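Local coordinates for flavocytochrome C3 fumarate reductase (PDB 1QO8), which catalyses the essentially one-way reduction of fumarate to succinate, carrying one FAD and four covalently bound haem c groups in each subunit, at residues W217-S220 and L225-L228; G286-V289 and G295-M298; S7-M12 and M90-A95. One frame throughout, in Å; residues are numbered along the deposited sequence.

Overall arrangement
Contact 3 comes first along the chain, in the haem-bearing cytochrome c3 part, where helix 5-12 meets residues 90-95 at one of the four haems. Contacts 1 and 2 follow in that order, both within the FAD-binding domain. Contact 1 joins the end of helix 201-220 to the turn that leads into strand 227-229 of a small antiparallel sheet, whereas contact 2 pairs two strands of a four-stranded mixed sheet. The centres of contacts 1 and 2 lie about 37 Å apart, those of contacts 2 and 3 about 33 Å, and those of contacts 1 and 3 about 44 Å. No two contacts touch; the haem-carrying part and the flavin-binding part, which reduces fumarate, thus belong to one polypeptide.

Contact 1. Residues W217-S220 and L225-L228; sequences WLES and LDDL
L225 meets the last turns of the helix with its side chain directed at them, and its CD1 touches CD1 of L218 at 4.3 Å, methyl against methyl. This loose apolar contact lies inside the protein: V549 of helix 543-563 and N135 of helix 131-143 also pack on L218, while H240 borders L225. G166, which binds FAD, lies about 6 Å from the L225 side chain, without touching it. The backbone N of L225 has a different task, giving its hydrogen to a water 3.0 Å from that N.

D226 follows and brings its carboxylate to the same water, whose oxygen lies 2.8 Å from D226 OD1. From the helix, E219 stretches out beyond CG and reaches the water with OE2, at 2.6 Å from the water oxygen. The water thus accepts from L225 N and donates to both acids. E219 OE2 and D226 OD1 are themselves 4.2 Å apart, with their carboxylate planes turned 69° against each other. Q174 NE2 is hydrogen-bonded to the same two oxygens, a second bridge between the acids.

At D227 the chain enters strand 227-229, where D226 and D227 both face R241 in a classic beta bulge. L228 carries the strand onward beside H240, away from the helix.

Two like charges so near each other would be expected to repel, and might raise the proton affinity of one carboxylate. The hydrogens supplied by the water and by Q174 are likely to offset much of that cost, making a pair of acids a tie between the helix end and the turn before strand 227-229.

Contact 2. Residues G286-V289 and G295-M298; sequences GAVV and GYYM
V289 and Y297 lie side by side, their side chains on one face of the sheet and pointing the same way. The tyrosine ring turns its face to the valine: V289 CB sits 3.6 Å above the ring plane, displaced toward the rim, in a CH-pi contact. The CG1 methyl of V289 adds a touch to Y297 CE1 at 3.6 Å. With CG set between the backbone N and the carbonyl carbon (chi1 68°), the Y297 ring is brought over its neighbour while its hydroxyl reaches R268. An alanine at Y297 is likely to strip V289 of its aromatic cover and deprive the R268 guanidinium of a hydrogen-bonding mate.

Beneath these side chains the two residues form an antiparallel hydrogen-bonded pair, with V289 N to Y297 O and Y297 N to V289 O each 2.9 Å.

The other face carries V288 and M298, a non-hydrogen-bonded pair. V288 CG1 approaches the edge of the Y296 ring, 4.1 Å from Y296 CD2, and both residues are covered by helix 107-115; the Y296 hydroxyl bonds to D106 N.

The strands belong to hairpin 284-291/295-301, which with strand 271-278 forms the antiparallel meander leading into strand 303-306 of the parallel sheet. Such a meander before the fourth parallel strand is typical of FAD-binding Rossmann folds of the glutathione reductase type.

Contact 3. Residues S7-M12 and M90-A95; sequences SFHADM and MPFSDA. With HEM (protoporphyrin IX containing Fe), chain E.
NE2 of H9 binds the haem iron at 2.3 Å from FE, and H40 supplies the other axial ligand, so this haem of the cytochrome c3 domain has the bis-histidine coordination of a multihaem cytochrome. F92, from the loop of residues 90-95, comes up beside the same imidazole, its CZ being 4.2 Å from H9 CE1. On the far side of the H9 ring from the iron, ND1 is hydrogen-bonded to the carbonyl oxygen of M5 in the preceding turn. That bond fixes the rotation of the ring, and would probably make the imidazole a somewhat stronger donor to the iron. H9 also touches a second haem, which places it in the close-packed haem chain.

The main contact between helix and loop is a T-shaped aromatic pair. F92 presents its edge to the face of F8, with ring centroids 5.1 Å apart and planes at 71°. The CZ corner of F92 lies 3.5 Å from F8 CD1, while its CE1 meets CB and CG of F8. In F8, CG is anti to the backbone N (chi1 178°), which swings the ring off the helix toward both the loop and the porphyrin. No hydrogen bond joins the two segments; they meet through the aromatic pair and through the haem that both border.

Both rings also border the porphyrin, F8 CE1 approaching the meso carbon CHA. P91 rests against a propionate oxygen and a methyl, and M12 bends its thioether toward pyrrole D. On the other side of the F92 ring tip, CE2 lies 3.7 Å from CAA, the first carbon of a haem propionate.

Contact 1. Residues W217-S220 and L225-L228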
loop_
_atom_site.group_PDB
_atom_site.type_symbol
_atom_site.label_atom_id
_atom_site.label_comp_id
_atom_site.label_asym_id
_atom_site.label_seq_id
_atom_site.Cartn_x
_atom_site.Cartn_y
_atom_site.Cartn_z
ATOM N N TRP A 217 29.186 18.166 -9.088
ATOM C CA TRP A 217 29.108 18.442 -7.658
ATOM C C TRP A 217 29.874 17.437 -6.851
ATOM O O TRP A 217 30.639 17.798 -5.975
ATOM C CB TRP A 217 27.627 18.518 -7.279
ATOM C CG TRP A 217 27.323 18.281 -5.820
ATOM C CD1 TRP A 217 26.775 17.199 -5.224
ATOM C CD2 TRP A 217 27.618 19.205 -4.767
ATOM N NE1 TRP A 217 26.664 17.368 -3.849
ATOM C CE2 TRP A 217 27.169 18.631 -3.555
ATOM C CE3 TRP A 217 28.194 20.479 -4.742
ATOM C CZ2 TRP A 217 27.299 19.290 -2.356
ATOM C CZ3 TRP A 217 28.305 21.127 -3.535
ATOM C CH2 TRP A 217 27.900 20.522 -2.345
ATOM N N LEU A 218 29.727 16.116 -7.087
ATOM C CA LEU A 218 30.529 15.174 -6.277
ATOM C C LEU A 218 32.034 15.311 -6.530
ATOM O O LEU A 218 32.840 15.112 -5.600
ATOM C CB LEU A 218 30.020 13.756 -6.491
ATOM C CG LEU A 218 28.553 13.519 -6.047
ATOM C CD1 LEU A 218 28.012 12.202 -6.577
ATOM C CD2 LEU A 218 28.437 13.588 -4.533
ATOM N N GLU A 219 32.400 15.522 -7.794
ATOM C CA GLU A 219 33.742 15.788 -8.227
ATOM C C GLU A 219 34.319 17.083 -7.630
ATOM O O GLU A 219 35.431 16.962 -7.148
ATOM C CB GLU A 219 33.869 15.999 -9.765
ATOM C CG GLU A 219 33.711 14.582 -10.361
ATOM C CD GLU A 219 33.506 14.691 -11.851
ATOM O OE1 GLU A 219 32.829 15.660 -12.268
ATOM O OE2 GLU A 219 34.067 13.865 -12.592
ATOM N N SER A 220 33.549 18.152 -7.546
ATOM C CA SER A 220 34.058 19.297 -6.789
ATOM C C SER A 220 34.402 18.910 -5.359
ATOM O O SER A 220 35.204 19.619 -4.756
ATOM C CB SER A 220 33.109 20.472 -6.714
ATOM O OG SER A 220 31.850 20.159 -6.131
ATOM N N LEU A 225 34.805 9.883 -10.447
ATOM C CA LEU A 225 33.838 9.102 -11.215
ATOM C C LEU A 225 34.260 9.129 -12.686
ATOM O O LEU A 225 33.496 9.467 -13.576
ATOM C CB LEU A 225 32.425 9.668 -11.027
ATOM C CG LEU A 225 31.894 9.708 -9.565
ATOM C CD1 LEU A 225 30.668 10.594 -9.504
ATOM C CD2 LEU A 225 31.689 8.275 -9.098
ATOM N N ASP A 226 35.517 8.746 -12.975
ATOM C CA ASP A 226 35.966 8.767 -14.366
ATOM C C ASP A 226 35.638 7.549 -15.202
ATOM O O ASP A 226 35.761 7.660 -16.446
ATOM C CB ASP A 226 37.498 9.047 -14.444
ATOM C CG ASP A 226 37.846 10.487 -14.138
ATOM O OD1 ASP A 226 37.068 11.464 -14.220
ATOM O OD2 ASP A 226 39.004 10.743 -13.761
ATOM N N ASP A 227 35.384 6.361 -14.664
ATOM C CA ASP A 227 35.096 5.191 -15.466
ATOM C C ASP A 227 33.661 5.285 -15.995
ATOM O O ASP A 227 32.757 5.718 -15.281
ATOM C CB ASP A 227 35.355 3.898 -14.741
ATOM C CG ASP A 227 35.063 2.504 -15.261
ATOM O OD1 ASP A 227 33.922 1.951 -15.211
ATOM O OD2 ASP A 227 36.010 1.740 -15.640
ATOM N N LEU A 228 33.492 4.963 -17.277
ATOM C CA LEU A 228 32.190 5.052 -17.930
ATOM C C LEU A 228 31.794 3.688 -18.487
ATOM O O LEU A 228 32.514 3.108 -19.311
ATOM C CB LEU A 228 32.176 6.085 -19.068
ATOM C CG LEU A 228 30.850 6.240 -19.808
ATOM C CD1 LEU A 228 29.763 6.892 -18.962
ATOM C CD2 LEU A 228 30.982 7.083 -21.092
HETATM O O HOH W 1 35.915 12.249 -11.841
#

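Contact 2. Residues G286-V289 and G295-M298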
loop_
_atom_site.group_PDB
_atom_site.type_symbol
_atom_site.label_atom_id
_atom_site.label_comp_id
_atom_site.label_asym_id
_atom_site.label_seq_id
_atom_site.Cartn_x
_atom_site.Cartn_y
_atom_site.Cartn_z
ATOM N N GLY A 286 9.267 19.643 13.849
ATOM C CA GLY A 286 10.528 19.097 14.458
ATOM C C GLY A 286 10.211 17.596 14.616
ATOM O O GLY A 286 9.354 17.132 13.862
ATOM N N ALA A 287 10.865 16.892 15.536
ATOM C CA ALA A 287 10.761 15.432 15.445
ATOM C C ALA A 287 11.301 14.924 16.754
ATOM O O ALA A 287 12.147 15.637 17.301
ATOM C CB ALA A 287 11.730 15.014 14.295
ATOM N N VAL A 288 10.803 13.824 17.257
ATOM C CA VAL A 288 11.349 13.188 18.423
ATOM C C VAL A 288 12.400 12.175 17.988
ATOM O O VAL A 288 12.182 11.297 17.108
ATOM C CB VAL A 288 10.245 12.451 19.188
ATOM C CG1 VAL A 288 10.797 11.875 20.492
ATOM C CG2 VAL A 288 9.054 13.401 19.502
ATOM N N VAL A 289 13.550 12.349 18.609
ATOM C CA VAL A 289 14.743 11.565 18.523
ATOM C C VAL A 289 14.886 10.670 19.767
ATOM O O VAL A 289 14.734 11.076 20.919
ATOM C CB VAL A 289 16.008 12.442 18.495
ATOM C CG1 VAL A 289 17.262 11.563 18.334
ATOM C CG2 VAL A 289 15.941 13.448 17.390
ATOM N N GLY A 295 18.423 9.357 25.358
ATOM C CA GLY A 295 17.007 9.016 25.484
ATOM C C GLY A 295 16.227 9.850 24.489
ATOM O O GLY A 295 16.766 10.354 23.474
ATOM N N TYR A 296 14.966 10.099 24.811
ATOM C CA TYR A 296 14.032 10.742 23.905
ATOM C C TYR A 296 14.040 12.221 24.112
ATOM O O TYR A 296 13.956 12.673 25.275
ATOM C CB TYR A 296 12.610 10.235 24.084
ATOM C CG TYR A 296 12.409 8.782 23.677
ATOM C CD1 TYR A 296 12.803 7.734 24.501
ATOM C CD2 TYR A 296 11.833 8.474 22.459
ATOM C CE1 TYR A 296 12.589 6.437 24.090
ATOM C CE2 TYR A 296 11.605 7.172 22.060
ATOM C CZ TYR A 296 12.000 6.167 22.859
ATOM O OH TYR A 296 11.796 4.865 22.499
ATOM N N TYR A 297 14.060 12.972 23.042
ATOM C CA TYR A 297 14.070 14.430 23.136
ATOM C C TYR A 297 13.545 15.017 21.835
ATOM O O TYR A 297 13.555 14.279 20.823
ATOM C CB TYR A 297 15.434 15.004 23.398
ATOM C CG TYR A 297 16.486 14.895 22.335
ATOM C CD1 TYR A 297 17.158 13.679 22.184
ATOM C CD2 TYR A 297 16.798 15.950 21.513
ATOM C CE1 TYR A 297 18.135 13.549 21.196
ATOM C CE2 TYR A 297 17.767 15.819 20.535
ATOM C CZ TYR A 297 18.430 14.602 20.391
ATOM O OH TYR A 297 19.408 14.476 19.455
ATOM N N MET A 298 13.202 16.279 21.813
ATOM C CA MET A 298 12.568 16.847 20.638
ATOM C C MET A 298 13.556 17.906 20.153
ATOM O O MET A 298 14.084 18.639 20.970
ATOM C CB MET A 298 11.197 17.496 20.808
ATOM C CG MET A 298 10.657 18.403 19.707
ATOM S SD MET A 298 8.916 18.919 19.999
ATOM C CE MET A 298 8.730 20.128 18.704
#

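Contact 3. Residues S7-M12 and M90-A95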
loop_
_atom_site.group_PDB
_atom_site.type_symbol
_atom_site.label_atom_id
_atom_site.label_comp_id
_atom_site.label_asym_id
_atom_site.label_seq_id
_atom_site.Cartn_x
_atom_site.Cartn_y
_atom_site.Cartn_z
ATOM N N SER A 7 36.316 -1.922 32.248
ATOM C CA SER A 7 36.928 -2.186 33.527
ATOM C C SER A 7 38.374 -2.612 33.389
ATOM O O SER A 7 39.275 -2.238 34.164
ATOM C CB SER A 7 36.046 -3.134 34.333
ATOM O OG SER A 7 36.303 -4.492 34.059
ATOM N N PHE A 8 38.689 -3.408 32.354
ATOM C CA PHE A 8 40.076 -3.627 31.956
ATOM C C PHE A 8 40.835 -2.305 31.790
ATOM O O PHE A 8 41.932 -2.243 32.379
ATOM C CB PHE A 8 40.160 -4.470 30.677
ATOM C CG PHE A 8 41.497 -4.762 30.107
ATOM C CD1 PHE A 8 42.038 -3.880 29.179
ATOM C CD2 PHE A 8 42.187 -5.907 30.479
ATOM C CE1 PHE A 8 43.294 -4.180 28.657
ATOM C CE2 PHE A 8 43.428 -6.208 29.916
ATOM C CZ PHE A 8 43.968 -5.328 28.996
ATOM N N HIS A 9 40.297 -1.322 31.101
ATOM C CA HIS A 9 40.982 -0.080 30.916
ATOM C C HIS A 9 41.026 0.781 32.225
ATOM O O HIS A 9 42.033 1.504 32.449
ATOM C CB HIS A 9 40.407 0.828 29.811
ATOM C CG HIS A 9 40.729 0.283 28.447
ATOM N ND1 HIS A 9 40.081 -0.877 27.992
ATOM C CD2 HIS A 9 41.629 0.660 27.494
ATOM C CE1 HIS A 9 40.565 -1.153 26.793
ATOM N NE2 HIS A 9 41.525 -0.295 26.499
ATOM N N ALA A 10 39.901 0.916 32.917
ATOM C CA ALA A 10 39.846 1.650 34.179
ATOM C C ALA A 10 40.849 1.072 35.174
ATOM O O ALA A 10 41.416 1.920 35.760
ATOM C CB ALA A 10 38.533 1.653 34.971
ATOM N N ASP A 11 41.030 -0.216 35.306
ATOM C CA ASP A 11 42.033 -0.817 36.109
ATOM C C ASP A 11 43.445 -0.330 35.746
ATOM O O ASP A 11 44.265 -0.224 36.656
ATOM C CB ASP A 11 42.026 -2.335 36.028
ATOM C CG ASP A 11 40.788 -2.972 36.652
ATOM O OD1 ASP A 11 40.014 -2.307 37.380
ATOM O OD2 ASP A 11 40.588 -4.179 36.395
ATOM N N MET A 12 43.700 -0.039 34.480
ATOM C CA MET A 12 45.022 0.435 34.102
ATOM C C MET A 12 45.024 1.930 34.335
ATOM O O MET A 12 46.090 2.422 34.662
ATOM C CB MET A 12 45.413 0.089 32.683
ATOM C CG MET A 12 45.516 -1.370 32.282
ATOM S SD MET A 12 45.941 -1.415 30.515
ATOM C CE MET A 12 44.338 -0.948 29.792
ATOM N N MET A 90 36.541 -11.918 19.263
ATOM C CA MET A 90 37.084 -10.623 19.471
ATOM C C MET A 90 37.625 -10.425 20.924
ATOM O O MET A 90 37.251 -11.155 21.812
ATOM C CB MET A 90 35.979 -9.598 19.266
ATOM C CG MET A 90 35.880 -9.205 17.797
ATOM S SD MET A 90 34.628 -8.003 17.487
ATOM C CE MET A 90 35.361 -6.460 18.055
ATOM N N PRO A 91 38.559 -9.527 21.095
ATOM C CA PRO A 91 38.958 -9.183 22.503
ATOM C C PRO A 91 37.690 -8.929 23.317
ATOM O O PRO A 91 36.702 -8.339 22.859
ATOM C CB PRO A 91 39.754 -7.896 22.306
ATOM C CG PRO A 91 40.182 -7.896 20.859
ATOM C CD PRO A 91 39.040 -8.565 20.093
ATOM N N PHE A 92 37.630 -9.286 24.592
ATOM C CA PHE A 92 36.576 -8.987 25.531
ATOM C C PHE A 92 35.250 -9.677 25.187
ATOM O O PHE A 92 34.130 -9.157 25.380
ATOM C CB PHE A 92 36.408 -7.476 25.679
ATOM C CG PHE A 92 37.668 -6.731 26.048
ATOM C CD1 PHE A 92 38.143 -6.796 27.352
ATOM C CD2 PHE A 92 38.395 -6.029 25.071
ATOM C CE1 PHE A 92 39.315 -6.101 27.707
ATOM C CE2 PHE A 92 39.570 -5.387 25.439
ATOM C CZ PHE A 92 40.026 -5.359 26.771
ATOM N N SER A 93 35.313 -10.939 24.715
ATOM C CA SER A 93 34.081 -11.495 24.135
ATOM C C SER A 93 33.197 -12.133 25.201
ATOM O O SER A 93 31.998 -12.473 24.974
ATOM C CB SER A 93 34.420 -12.455 22.997
ATOM O OG SER A 93 34.846 -13.633 23.683
ATOM N N ASP A 94 33.706 -12.242 26.445
ATOM C CA ASP A 94 32.828 -12.728 27.493
ATOM C C ASP A 94 32.066 -11.602 28.189
ATOM O O ASP A 94 31.212 -12.027 28.990
ATOM C CB ASP A 94 33.526 -13.610 28.533
ATOM C CG ASP A 94 34.781 -12.952 29.069
ATOM O OD1 ASP A 94 35.076 -11.793 28.677
ATOM O OD2 ASP A 94 35.525 -13.601 29.854
ATOM N N ALA A 95 32.212 -10.331 27.870
ATOM C CA ALA A 95 31.300 -9.335 28.378
ATOM C C ALA A 95 29.860 -9.716 28.111
ATOM O O ALA A 95 29.490 -10.363 27.121
ATOM C CB ALA A 95 31.542 -7.934 27.895
HETATM C CHA HEM E . 44.100 -2.842 25.267
HETATM C CHB HEM E . 40.682 -1.057 22.377
HETATM C CHC HEM E . 40.763 3.190 24.641
HETATM C CHD HEM E . 45.125 1.765 26.150
HETATM C C1A HEM E . 43.070 -2.746 24.344
HETATM C C2A HEM E . 42.476 -3.852 23.657
HETATM C C3A HEM E . 41.508 -3.396 22.847
HETATM C C4A HEM E . 41.440 -1.975 23.050
HETATM C CMA HEM E . 40.627 -4.232 21.872
HETATM C CAA HEM E . 42.927 -5.320 23.840
HETATM C CBA HEM E . 43.794 -5.707 22.679
HETATM C CGA HEM E . 44.181 -7.166 22.647
HETATM O O1A HEM E . 45.280 -7.340 22.061
HETATM O O2A HEM E . 43.338 -7.930 23.191
HETATM C C1B HEM E . 40.321 0.185 22.785
HETATM C C2B HEM E . 39.095 0.853 22.501
HETATM C C3B HEM E . 39.120 1.996 23.157
HETATM C C4B HEM E . 40.385 2.111 23.871
HETATM C CMB HEM E . 37.963 0.350 21.539
HETATM C CAB HEM E . 38.004 3.032 23.312
HETATM C CBB HEM E . 36.725 2.707 23.537
HETATM C C1C HEM E . 42.039 3.186 25.191
HETATM C C2C HEM E . 42.684 4.335 25.815
HETATM C C3C HEM E . 43.871 3.926 26.273
HETATM C C4C HEM E . 44.059 2.559 25.900
HETATM C CMC HEM E . 42.013 5.704 25.937
HETATM C CAC HEM E . 44.943 4.693 27.102
HETATM C CBC HEM E . 44.467 5.571 28.108
HETATM C C1D HEM E . 45.221 0.402 26.125
HETATM C C2D HEM E . 46.325 -0.414 26.614
HETATM C C3D HEM E . 46.042 -1.648 26.400
HETATM C C4D HEM E . 44.742 -1.706 25.713
HETATM C CMD HEM E . 47.525 0.262 27.374
HETATM C CAD HEM E . 46.875 -2.915 26.726
HETATM C CBD HEM E . 47.858 -3.080 25.494
HETATM C CGD HEM E . 49.143 -3.732 25.880
HETATM O O1D HEM E . 49.751 -3.328 26.928
HETATM O O2D HEM E . 49.477 -4.713 25.120
HETATM N NA HEM E . 42.399 -1.590 23.954
HETATM N NB HEM E . 41.036 0.952 23.681
HETATM N NC HEM E . 42.927 2.138 25.203
HETATM N ND HEM E . 44.290 -0.417 25.553
HETATM FE FE HEM E . 42.651 0.278 24.633
#